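Local coordinates for protein tylactone synthase starter module and modules 1 & 2 (Streptomyces fradiae, PDB 2Z5L) that probably reduces the beta-keto group of the growing polyketide chain with defined stereochemistry, as the first ketoreductase of the tylosin synthase, at residues R417-G422 and N471-T476; P154-Q159 and A234-G239; E93-S98 and S133-P138; P97-E100 and N106-V109; A343-D348 and F359-G364. One frame throughout, in Å; residues are numbered along the deposited sequence.

How the contacts relate
Along the chain, contacts 3 and 4 come first, then contacts 2, 5 and 1. Contacts 3 and 4 are neighbours, their centres about 7 Å apart, and both draw on helix 88-99, whose Pro97 and Ser98 they share. Contacts 1 and 2 have centres about 17 Å apart and touch through Arg417 and Pro158. Contact 5 stands alone, its centre about 23 Å from that of contact 1 and 29 to 33 Å from those of the other three. The layout fits a polyketide ketoreductase, whose N-terminal half is a truncated Rossmann-like subdomain (contacts 2 to 4) set beside a catalytic Rossmann subdomain (contacts 1 and 5).

Contact 1: residues R417-G422 and N471-T476; sequences RRRAAG and NDVCVT
Arg419 and Val473 bring the two backbones closest, at 7.2 Å between their CA atoms, where the last turn of helix 402-419 faces the chain entering strand 474-477. Both chains turn here with Schellman motifs: Gly422 is the C-prime residue closing the first helix, Asn471 that of helix 457-470. The side chain of Arg419, folded at chi2 and chi3 (-76° and -75°), swings its guanidinium across to the carbonyls that follow the second helix. Arg419 NH2 donates to Asn471 O, modelled at a rather short 2.5 Å, and Arg419 NH1 to Asp472 O at 2.7 Å. Both acceptors lie close to the guanidinium plane at its edge, yet the Asp472 carbonyl receives its donor from well above its own plane, while the Asn471 carbonyl is approached more nearly end-on. NH1 also makes a weak bond to Asn471 O. Val473 CG2 sits over the centre of one guanidinium face, 3.3 Å from Arg419 CZ. On the opposite face Asn471 OD1 lies toward the rim, 3.2 Å from Arg419 NH2, with its amide nearly perpendicular and too poorly aligned for a bond. Arg419 NH1 has a further acceptor in Ala425 O. The chemistry is thus a cation spread over three backbone carbonyls: the positive charge probably complements the partial negative charge at the C-terminal end of helix 457-470, while the valine holds the flat group from one side.

Contact 2: residues P154-Q159 and A234-G239; sequences PGETPQ and AVRASG
Glu156 and Arg236 form a salt bridge, their side chains reaching for each other from opposite directions. The arginine grips side-on, using NE and NH2 rather than its two terminal nitrogens. Arg236 NE donates to Glu156 OE2 over 3.0 Å, taking the syn lone pair of that oxygen, and Arg236 NH2 donates to Glu156 OE1 at 3.0 Å. A weak third bond runs from NE to OE1. The pairing is not coplanar: carboxylate and guanidinium planes stand 61° apart, and NH2 meets OE1 from above the carboxylate plane. Torsions set the reach. In Glu156 the CG lies between the backbone N and the carbonyl carbon (chi1 76°), after which the chain runs extended, whereas Arg236 bends at chi2 (-72°) to present its NE edge.

A second shell fixes both groups. Arg236 NH1 folds back onto the carbonyl of its own strand, Val235 O, at 3.0 Å, and NH2 forms another salt bridge with Asp185 of strand 180-186. Glu156 OE1 also accepts from the backbone nitrogens of Val152 and Val153, within its own loop. The arginine stands at the end of strand 232-236, where a type I turn leads into strand 239-247; Arg236 N binds Gly239 O at 2.7 Å and Gly239 N returns the bond to Arg236 O, a tight two-residue hairpin. One buried guanidinium therefore faces two carboxylates, which probably steadies its positive charge, while the two loop amides would likely help keep Glu156 ionised, pinning the loop before helix 160-175 to the hairpin.

Contact 3: residues E93-S98 and S133-P138; sequences ELLKPS and SDIGVP
With no flat side chain taking part, the flat group at the meeting of Ile135 with Leu95 and Lys96 is the peptide joining the latter two, whose nitrogen, Lys96 N, has Ile135 CD1 at 3.5 Å. The same methyl touches Leu95 CB at 3.6 Å, so one methyl makes both of the closest approaches. It gets there because Ile135 points CG1 away from its carbonyl carbon (chi1 -61°) and continues extended, sending CD1 straight at helix 88-99. Lys96 adds a looser touch alongside: its CD lies 4.4 Å from Ile135 CG2. The contact is one of van der Waals packing and lies at the last turn of helix 119-135, just ahead of Gly136, whose positive phi takes the chain out of the helix. On the other side, helix 88-99 is kinked near Pro97, which brings no N-H to the helical bonding. Leu95 also packs on Leu128 and Val132 of helix 119-135, and Asp134, next to Ile135, forms a salt bridge with Arg88 at the start of helix 88-99. The arrangement is helix-against-helix packing on one face of a Rossmann-like layer of parallel strands, with Leu95 also resting on Leu51 of strand 49-54, consistent with the truncated Rossmann subdomain of polyketide ketoreductases.

Contact 4: residues P97-E100 and N106-V109; sequences PSME and NTTV
Met99, Thr107 and Val109 account for nearly all of the surface buried where the end of helix 88-99 meets the start of strand 107-111. Met99 does the reaching. Its three torsions run from -58° to -77°, curling the chain so that sulfur and methyl lie over the strand. Its SD rests against two methyls on the same side, 4.1 Å from Thr107 CG2 and 4.1 Å from Val109 CG2, and its CE presses more closely on Val109 CG2, at 3.8 Å. The methionine crosses the valine at about a right angle and the threonine more obliquely. Thr107 and Val109 are two apart on the strand, and their methyls together meet the thioether. The hydroxyl of Thr107 is less well served: OG1 is buried with no polar partner in the model, Met99 O lying 3.9 Å away. The neighbouring Thr108 turns away from the helix, and its OG1 takes a weak bond from Asn106 ND2 at 3.1 Å. Around Met99 the packing continues with Leu51 of strand 49-54, with Val132 and Ile135 of helix 119-135, and with Val137. The strand itself bonds to both neighbours, Thr108 to Arg49 and Leu51 and Thr107 to Ala139 and Arg141. A helix returning by a short loop to lie on its following strand in a parallel sheet is the alpha/beta layering of a Rossmann-like fold.

Contact 5: residues A343-D348 and F359-G364; sequences AGILDD and FETVRG
A water bridges Ile345 and Val362, the residues whose backbones come closest here, donating to Val362 O over 2.8 Å and accepting a weak bond from Ile345 N. Beside it the contact is close packing. Ile345 carries CG1 between its backbone N and carbonyl carbon (chi1 68°), a placement that drives the extended remainder of the chain into helix 356-376. Its CD1 reaches Thr361 O at 3.1 Å and lies 3.2 Å from Thr361 CG2, closer than carbon pairs usually come. The same methyl meets Val362 CG2 at 3.7 Å. That valine methyl also receives Asp347, whose CB is 3.7 Å away; the two side chains cross at about a right angle, and the flank of the carboxyl group touches the same methyl almost as closely. Its carboxylate oxygen OD2 accepts a weak bond from Tyr404 N, and the backbone O of Asp347 accepts from Gln401 NE2. Thr361 ties its hydroxyl back to Glu357 O one turn earlier, leaving its methyl for the isoleucine. On the far side of helix 356-376, Phe359 packs against helices 119-135 and 402-419. The loop follows strand 338-341 of a Rossmann fold, its Ala343 and Gly344 probably corresponding to the Asn-Asn-Ala-Gly motif of short-chain dehydrogenases, and its Leu346-Asp347-Asp348 matches the Leu-Asp-Asp fingerprint of B-type polyketide ketoreductases, which is associated with the stereochemical course of reduction.

Contact 1: residues R417-G422 and N471-T476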
# COMPACT_ATOMS: atom_id res chain seq x y z
N ARG A 417 8.12 8.75 5.46
CA ARG A 417 9.47 9.23 5.27
C ARG A 417 9.54 10.75 5.18
O ARG A 417 10.51 11.36 5.66
CB ARG A 417 10.09 8.61 4.02
CG ARG A 417 10.32 7.11 4.13
CD ARG A 417 11.27 6.64 3.06
NE ARG A 417 10.84 7.01 1.72
CZ ARG A 417 9.86 6.39 1.05
NH1 ARG A 417 9.22 5.37 1.59
NH2 ARG A 417 9.54 6.79 -0.18
N ARG A 418 8.53 11.37 4.59
CA ARG A 418 8.51 12.83 4.45
C ARG A 418 8.40 13.56 5.78
O ARG A 418 9.21 14.43 6.08
CB ARG A 418 7.34 13.28 3.56
CG ARG A 418 7.63 13.27 2.08
CD ARG A 418 6.43 13.80 1.29
NE ARG A 418 6.18 15.22 1.54
CZ ARG A 418 6.84 16.22 0.95
NH1 ARG A 418 7.80 15.96 0.08
NH2 ARG A 418 6.53 17.48 1.23
N ARG A 419 7.39 13.19 6.56
CA ARG A 419 7.17 13.82 7.84
C ARG A 419 8.38 13.67 8.75
O ARG A 419 8.92 14.66 9.24
CB ARG A 419 5.92 13.23 8.49
CG ARG A 419 4.64 13.63 7.77
CD ARG A 419 4.26 15.07 8.09
NE ARG A 419 3.71 15.16 9.45
CZ ARG A 419 2.44 14.89 9.76
NH1 ARG A 419 1.59 14.52 8.81
NH2 ARG A 419 2.05 14.94 11.02
N ALA A 420 8.83 12.43 8.95
CA ALA A 420 9.98 12.18 9.80
C ALA A 420 11.22 12.93 9.31
O ALA A 420 12.24 12.98 10.00
CB ALA A 420 10.26 10.68 9.87
N ALA A 421 11.11 13.52 8.13
CA ALA A 421 12.21 14.28 7.55
C ALA A 421 11.95 15.79 7.63
O ALA A 421 12.70 16.59 7.08
CB ALA A 421 12.41 13.87 6.09
N GLY A 422 10.87 16.16 8.31
CA GLY A 422 10.55 17.57 8.44
C GLY A 422 9.83 18.16 7.23
O GLY A 422 9.81 19.38 7.05
N ASN A 471 -3.42 16.79 11.52
CA ASN A 471 -2.09 16.71 10.93
C ASN A 471 -1.63 15.25 10.89
O ASN A 471 -0.48 14.95 11.19
CB ASN A 471 -1.08 17.53 11.72
CG ASN A 471 -0.17 18.34 10.81
OD1 ASN A 471 0.94 17.90 10.47
ND2 ASN A 471 -0.63 19.53 10.43
N ASP A 472 -2.54 14.36 10.51
CA ASP A 472 -2.22 12.94 10.42
C ASP A 472 -1.11 12.67 9.40
O ASP A 472 -0.87 13.47 8.49
CB ASP A 472 -3.44 12.12 10.00
CG ASP A 472 -4.58 12.19 10.99
OD1 ASP A 472 -4.36 11.87 12.19
OD2 ASP A 472 -5.70 12.54 10.57
N VAL A 473 -0.44 11.54 9.58
CA VAL A 473 0.61 11.09 8.67
C VAL A 473 -0.07 10.04 7.80
O VAL A 473 -0.09 10.16 6.57
CB VAL A 473 1.81 10.48 9.44
CG1 VAL A 473 2.77 9.80 8.47
CG2 VAL A 473 2.55 11.59 10.20
N CYS A 474 -0.63 9.01 8.42
CA CYS A 474 -1.35 7.98 7.69
C CYS A 474 -2.57 7.62 8.49
O CYS A 474 -2.51 7.44 9.71
CB CYS A 474 -0.50 6.72 7.45
SG CYS A 474 0.71 6.85 6.12
N VAL A 475 -3.70 7.52 7.81
CA VAL A 475 -4.93 7.16 8.46
C VAL A 475 -5.80 6.49 7.43
O VAL A 475 -5.68 6.78 6.24
CB VAL A 475 -5.65 8.41 9.03
CG1 VAL A 475 -6.00 9.38 7.90
CG2 VAL A 475 -6.91 7.99 9.78
N THR A 476 -6.63 5.56 7.88
CA THR A 476 -7.55 4.85 7.01
C THR A 476 -8.93 5.41 7.29
O THR A 476 -9.43 5.34 8.41
CB THR A 476 -7.58 3.32 7.31
OG1 THR A 476 -6.30 2.74 7.05
CG2 THR A 476 -8.61 2.64 6.42

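Contact 2: residues P154-Q159 and A234-G239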
# COMPACT_ATOMS: atom_id res chain seq x y z
N PRO A 154 10.27 4.23 17.25
CA PRO A 154 10.67 5.61 16.95
C PRO A 154 12.03 5.73 16.27
O PRO A 154 13.00 5.10 16.69
CB PRO A 154 10.65 6.29 18.32
CG PRO A 154 9.56 5.54 19.04
CD PRO A 154 9.86 4.11 18.67
N GLY A 155 12.08 6.53 15.21
CA GLY A 155 13.33 6.71 14.49
C GLY A 155 13.37 6.03 13.13
O GLY A 155 13.76 6.65 12.13
N GLU A 156 12.96 4.77 13.08
CA GLU A 156 12.95 4.01 11.83
C GLU A 156 11.78 4.42 10.94
O GLU A 156 10.70 4.75 11.42
CB GLU A 156 12.90 2.50 12.09
CG GLU A 156 11.54 1.96 12.50
CD GLU A 156 11.59 0.54 13.06
OE1 GLU A 156 10.52 -0.10 13.16
OE2 GLU A 156 12.69 0.05 13.40
N THR A 157 12.02 4.41 9.64
CA THR A 157 11.00 4.79 8.68
C THR A 157 10.84 3.66 7.66
O THR A 157 11.74 2.83 7.49
CB THR A 157 11.40 6.07 7.94
OG1 THR A 157 12.59 5.83 7.18
CG2 THR A 157 11.67 7.19 8.95
N PRO A 158 9.67 3.60 7.00
CA PRO A 158 9.38 2.57 6.00
C PRO A 158 10.04 2.88 4.65
O PRO A 158 9.83 3.94 4.08
CB PRO A 158 7.86 2.61 5.91
CG PRO A 158 7.56 4.07 6.14
CD PRO A 158 8.48 4.43 7.28
N GLN A 159 10.84 1.95 4.14
CA GLN A 159 11.49 2.17 2.86
C GLN A 159 10.55 1.62 1.77
O GLN A 159 9.86 0.63 1.98
CB GLN A 159 12.86 1.48 2.83
CG GLN A 159 13.85 2.06 1.81
CD GLN A 159 14.49 3.39 2.24
OE1 GLN A 159 13.83 4.29 2.77
NE2 GLN A 159 15.79 3.51 2.00
N ALA A 234 6.79 -8.14 12.79
CA ALA A 234 8.00 -7.35 12.68
C ALA A 234 8.92 -7.76 13.82
O ALA A 234 8.59 -7.59 14.99
CB ALA A 234 7.68 -5.87 12.77
N VAL A 235 10.08 -8.31 13.48
CA VAL A 235 11.03 -8.73 14.49
C VAL A 235 12.00 -7.61 14.84
O VAL A 235 12.70 -7.09 13.97
CB VAL A 235 11.84 -9.96 14.01
CG1 VAL A 235 12.86 -10.35 15.07
CG2 VAL A 235 10.89 -11.11 13.72
N ARG A 236 12.03 -7.26 16.12
CA ARG A 236 12.90 -6.20 16.62
C ARG A 236 13.61 -6.71 17.87
O ARG A 236 13.22 -7.74 18.44
CB ARG A 236 12.08 -4.96 16.96
CG ARG A 236 11.46 -4.26 15.75
CD ARG A 236 12.52 -3.55 14.93
NE ARG A 236 11.95 -2.83 13.79
CZ ARG A 236 11.48 -3.41 12.69
NH1 ARG A 236 11.51 -4.73 12.56
NH2 ARG A 236 10.98 -2.67 11.71
N ALA A 237 14.66 -6.00 18.30
CA ALA A 237 15.41 -6.39 19.49
C ALA A 237 14.46 -6.47 20.68
O ALA A 237 14.62 -7.32 21.57
CB ALA A 237 16.50 -5.37 19.78
N SER A 238 13.46 -5.60 20.67
CA SER A 238 12.46 -5.54 21.71
C SER A 238 11.60 -6.79 21.67
O SER A 238 10.95 -7.15 22.65
CB SER A 238 11.59 -4.30 21.50
OG SER A 238 12.38 -3.21 21.03
N GLY A 239 11.59 -7.46 20.51
CA GLY A 239 10.80 -8.66 20.33
C GLY A 239 10.04 -8.64 19.02
O GLY A 239 10.38 -7.89 18.11

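Contact 3: residues E93-S98 and S133-P138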
# COMPACT_ATOMS: atom_id res chain seq x y z
N GLU A 93 10.99 -22.44 -13.47
CA GLU A 93 12.05 -23.40 -13.84
C GLU A 93 13.08 -23.65 -12.75
O GLU A 93 13.61 -24.76 -12.62
CB GLU A 93 12.78 -22.93 -15.11
CG GLU A 93 12.22 -23.52 -16.40
CD GLU A 93 12.88 -22.97 -17.65
OE1 GLU A 93 14.14 -23.01 -17.75
OE2 GLU A 93 12.14 -22.49 -18.55
N LEU A 94 13.39 -22.61 -11.97
CA LEU A 94 14.36 -22.75 -10.88
C LEU A 94 13.77 -23.47 -9.67
O LEU A 94 14.48 -24.19 -8.97
CB LEU A 94 14.88 -21.37 -10.47
CG LEU A 94 15.78 -20.65 -11.48
CD1 LEU A 94 15.95 -19.20 -11.06
CD2 LEU A 94 17.13 -21.34 -11.57
N LEU A 95 12.48 -23.27 -9.42
CA LEU A 95 11.82 -23.90 -8.27
C LEU A 95 11.32 -25.31 -8.55
O LEU A 95 11.34 -26.17 -7.67
CB LEU A 95 10.61 -23.07 -7.84
CG LEU A 95 10.80 -21.70 -7.22
CD1 LEU A 95 9.44 -21.05 -7.04
CD2 LEU A 95 11.53 -21.83 -5.89
N LYS A 96 10.86 -25.52 -9.79
CA LYS A 96 10.30 -26.78 -10.26
C LYS A 96 10.94 -28.04 -9.65
O LYS A 96 10.24 -28.88 -9.05
CB LYS A 96 10.38 -26.84 -11.80
CG LYS A 96 9.61 -27.98 -12.48
CD LYS A 96 8.14 -27.62 -12.73
CE LYS A 96 7.34 -28.76 -13.41
NZ LYS A 96 7.59 -28.93 -14.88
N PRO A 97 12.26 -28.19 -9.79
CA PRO A 97 12.94 -29.37 -9.25
C PRO A 97 12.96 -29.53 -7.71
O PRO A 97 12.91 -30.66 -7.21
CB PRO A 97 14.33 -29.28 -9.87
CG PRO A 97 14.53 -27.81 -10.05
CD PRO A 97 13.20 -27.34 -10.54
N SER A 98 13.03 -28.43 -6.96
CA SER A 98 13.04 -28.48 -5.49
C SER A 98 11.65 -28.61 -4.86
O SER A 98 11.53 -29.11 -3.74
CB SER A 98 13.72 -27.23 -4.91
OG SER A 98 15.14 -27.27 -5.03
N SER A 133 2.52 -21.07 -7.47
CA SER A 133 1.14 -21.39 -7.75
C SER A 133 1.10 -22.21 -9.04
O SER A 133 0.39 -23.21 -9.12
CB SER A 133 0.34 -20.09 -7.91
OG SER A 133 -1.04 -20.33 -8.11
N ASP A 134 1.88 -21.79 -10.03
CA ASP A 134 1.92 -22.49 -11.31
C ASP A 134 2.38 -23.95 -11.18
O ASP A 134 1.75 -24.85 -11.72
CB ASP A 134 2.83 -21.76 -12.31
CG ASP A 134 2.37 -20.34 -12.60
OD1 ASP A 134 1.15 -20.12 -12.76
OD2 ASP A 134 3.25 -19.45 -12.70
N ILE A 135 3.48 -24.17 -10.47
CA ILE A 135 4.01 -25.51 -10.29
C ILE A 135 2.98 -26.46 -9.67
O ILE A 135 3.10 -27.69 -9.78
CB ILE A 135 5.26 -25.48 -9.40
CG1 ILE A 135 6.33 -24.62 -10.09
CG2 ILE A 135 5.77 -26.89 -9.14
CD1 ILE A 135 7.59 -24.47 -9.28
N GLY A 136 1.97 -25.89 -9.03
CA GLY A 136 0.92 -26.68 -8.42
C GLY A 136 1.41 -27.79 -7.50
O GLY A 136 0.89 -28.91 -7.53
N VAL A 137 2.40 -27.48 -6.68
CA VAL A 137 2.94 -28.45 -5.74
C VAL A 137 2.07 -28.45 -4.48
O VAL A 137 2.05 -27.47 -3.74
CB VAL A 137 4.41 -28.10 -5.38
CG1 VAL A 137 4.54 -26.61 -5.08
CG2 VAL A 137 4.87 -28.91 -4.18
N PRO A 138 1.34 -29.55 -4.23
CA PRO A 138 0.47 -29.65 -3.05
C PRO A 138 1.26 -29.40 -1.78
O PRO A 138 2.35 -29.95 -1.60
CB PRO A 138 -0.08 -31.07 -3.14
CG PRO A 138 1.03 -31.81 -3.81
CD PRO A 138 1.41 -30.85 -4.92

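Contact 4: residues P97-E100 and N106-V109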
# COMPACT_ATOMS: atom_id res chain seq x y z
N PRO A 97 12.26 -28.19 -9.79
CA PRO A 97 12.94 -29.37 -9.25
C PRO A 97 12.96 -29.53 -7.71
O PRO A 97 12.91 -30.66 -7.21
CB PRO A 97 14.33 -29.28 -9.87
CG PRO A 97 14.53 -27.81 -10.05
CD PRO A 97 13.20 -27.34 -10.54
N SER A 98 13.03 -28.43 -6.96
CA SER A 98 13.04 -28.48 -5.49
C SER A 98 11.65 -28.61 -4.86
O SER A 98 11.53 -29.11 -3.74
CB SER A 98 13.72 -27.23 -4.91
OG SER A 98 15.14 -27.27 -5.03
N MET A 99 10.62 -28.14 -5.56
CA MET A 99 9.24 -28.18 -5.07
C MET A 99 8.63 -29.57 -5.22
O MET A 99 7.94 -30.06 -4.33
CB MET A 99 8.36 -27.19 -5.83
CG MET A 99 8.82 -25.74 -5.78
SD MET A 99 8.88 -25.08 -4.12
CE MET A 99 7.13 -24.77 -3.80
N GLU A 100 8.89 -30.20 -6.36
CA GLU A 100 8.36 -31.52 -6.62
C GLU A 100 9.16 -32.59 -5.89
O GLU A 100 8.79 -33.76 -5.89
CB GLU A 100 8.37 -31.78 -8.11
CG GLU A 100 7.34 -30.95 -8.82
CD GLU A 100 7.58 -30.88 -10.31
OE1 GLU A 100 6.72 -30.30 -11.01
OE2 GLU A 100 8.63 -31.39 -10.76
N ASN A 106 4.98 -30.86 2.67
CA ASN A 106 4.87 -29.41 2.54
C ASN A 106 6.24 -28.78 2.39
O ASN A 106 7.19 -29.15 3.08
CB ASN A 106 4.20 -28.79 3.78
CG ASN A 106 4.28 -27.26 3.79
OD1 ASN A 106 3.69 -26.59 2.94
ND2 ASN A 106 5.03 -26.71 4.74
N THR A 107 6.34 -27.83 1.47
CA THR A 107 7.60 -27.13 1.24
C THR A 107 7.39 -25.69 1.69
O THR A 107 6.60 -24.96 1.09
CB THR A 107 7.99 -27.10 -0.25
OG1 THR A 107 7.88 -28.41 -0.81
CG2 THR A 107 9.42 -26.59 -0.39
N THR A 108 8.07 -25.29 2.75
CA THR A 108 7.94 -23.93 3.23
C THR A 108 8.98 -23.07 2.53
O THR A 108 10.18 -23.17 2.83
CB THR A 108 8.16 -23.84 4.75
OG1 THR A 108 7.13 -24.57 5.42
CG2 THR A 108 8.14 -22.38 5.19
N VAL A 109 8.53 -22.22 1.61
CA VAL A 109 9.42 -21.34 0.87
C VAL A 109 9.69 -20.03 1.62
O VAL A 109 8.77 -19.25 1.87
CB VAL A 109 8.84 -20.97 -0.52
CG1 VAL A 109 9.90 -20.25 -1.35
CG2 VAL A 109 8.36 -22.22 -1.24

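Contact 5: residues A343-D348 and F359-G364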
# COMPACT_ATOMS: atom_id res chain seq x y z
N ALA A 343 -4.33 11.41 -8.81
CA ALA A 343 -4.10 10.63 -10.03
C ALA A 343 -3.88 9.14 -9.79
O ALA A 343 -3.31 8.72 -8.78
CB ALA A 343 -2.92 11.20 -10.82
N GLY A 344 -4.31 8.33 -10.76
CA GLY A 344 -4.16 6.90 -10.65
C GLY A 344 -5.09 6.20 -11.61
O GLY A 344 -5.92 6.84 -12.27
N ILE A 345 -4.98 4.87 -11.69
CA ILE A 345 -5.81 4.10 -12.60
C ILE A 345 -6.49 2.92 -11.94
O ILE A 345 -5.99 2.35 -10.97
CB ILE A 345 -4.99 3.55 -13.75
CG1 ILE A 345 -4.03 2.50 -13.23
CG2 ILE A 345 -4.21 4.67 -14.42
CD1 ILE A 345 -3.34 1.74 -14.32
N LEU A 346 -7.64 2.53 -12.49
CA LEU A 346 -8.38 1.40 -11.96
C LEU A 346 -7.61 0.11 -12.23
O LEU A 346 -7.16 -0.15 -13.36
CB LEU A 346 -9.78 1.32 -12.59
CG LEU A 346 -10.96 1.01 -11.66
CD1 LEU A 346 -12.26 1.07 -12.45
CD2 LEU A 346 -10.79 -0.37 -11.02
N ASP A 347 -7.45 -0.68 -11.17
CA ASP A 347 -6.75 -1.96 -11.25
C ASP A 347 -7.59 -3.12 -10.75
O ASP A 347 -8.14 -3.08 -9.65
CB ASP A 347 -5.46 -1.97 -10.43
CG ASP A 347 -4.81 -3.35 -10.40
OD1 ASP A 347 -4.65 -3.93 -11.50
OD2 ASP A 347 -4.46 -3.85 -9.30
N ASP A 348 -7.67 -4.17 -11.56
CA ASP A 348 -8.38 -5.37 -11.17
C ASP A 348 -7.89 -6.57 -11.96
O ASP A 348 -8.45 -6.95 -12.99
CB ASP A 348 -9.92 -5.18 -11.26
CG ASP A 348 -10.42 -4.83 -12.67
OD1 ASP A 348 -9.87 -3.88 -13.29
OD2 ASP A 348 -11.38 -5.50 -13.12
N PHE A 359 1.47 -4.06 -13.79
CA PHE A 359 2.03 -3.58 -12.53
C PHE A 359 2.66 -2.20 -12.73
O PHE A 359 2.63 -1.35 -11.84
CB PHE A 359 3.08 -4.58 -11.99
CG PHE A 359 3.68 -4.17 -10.67
CD1 PHE A 359 4.82 -3.36 -10.62
CD2 PHE A 359 3.11 -4.60 -9.48
CE1 PHE A 359 5.38 -2.99 -9.38
CE2 PHE A 359 3.66 -4.23 -8.24
CZ PHE A 359 4.80 -3.42 -8.20
N GLU A 360 3.23 -1.98 -13.91
CA GLU A 360 3.84 -0.70 -14.19
C GLU A 360 2.80 0.34 -14.50
O GLU A 360 2.89 1.48 -14.08
CB GLU A 360 4.82 -0.82 -15.37
CG GLU A 360 6.13 -1.45 -14.99
CD GLU A 360 6.80 -0.69 -13.85
OE1 GLU A 360 7.15 0.51 -14.02
OE2 GLU A 360 6.97 -1.30 -12.77
N THR A 361 1.80 -0.08 -15.26
CA THR A 361 0.73 0.84 -15.64
C THR A 361 0.04 1.35 -14.39
O THR A 361 -0.34 2.52 -14.31
CB THR A 361 -0.26 0.12 -16.56
OG1 THR A 361 0.40 -0.21 -17.79
CG2 THR A 361 -1.46 0.99 -16.83
N VAL A 362 -0.10 0.48 -13.40
CA VAL A 362 -0.77 0.86 -12.17
C VAL A 362 0.05 1.78 -11.28
O VAL A 362 -0.49 2.73 -10.69
CB VAL A 362 -1.20 -0.39 -11.38
CG1 VAL A 362 -1.77 0.00 -10.00
CG2 VAL A 362 -2.26 -1.12 -12.18
N ARG A 363 1.35 1.52 -11.18
CA ARG A 363 2.16 2.39 -10.32
C ARG A 363 2.60 3.68 -10.99
O ARG A 363 2.84 4.68 -10.31
CB ARG A 363 3.39 1.63 -9.79
CG ARG A 363 4.41 1.25 -10.82
CD ARG A 363 5.34 0.22 -10.20
NE ARG A 363 5.90 0.73 -8.95
CZ ARG A 363 6.92 1.58 -8.89
NH1 ARG A 363 7.47 2.01 -10.02
NH2 ARG A 363 7.38 2.01 -7.72
N GLY A 364 2.66 3.69 -12.32
CA GLY A 364 3.07 4.89 -13.03
C GLY A 364 2.49 6.19 -12.51
O GLY A 364 3.21 7.03 -11.94
O HOH W 1 -2.80 3.46 -9.38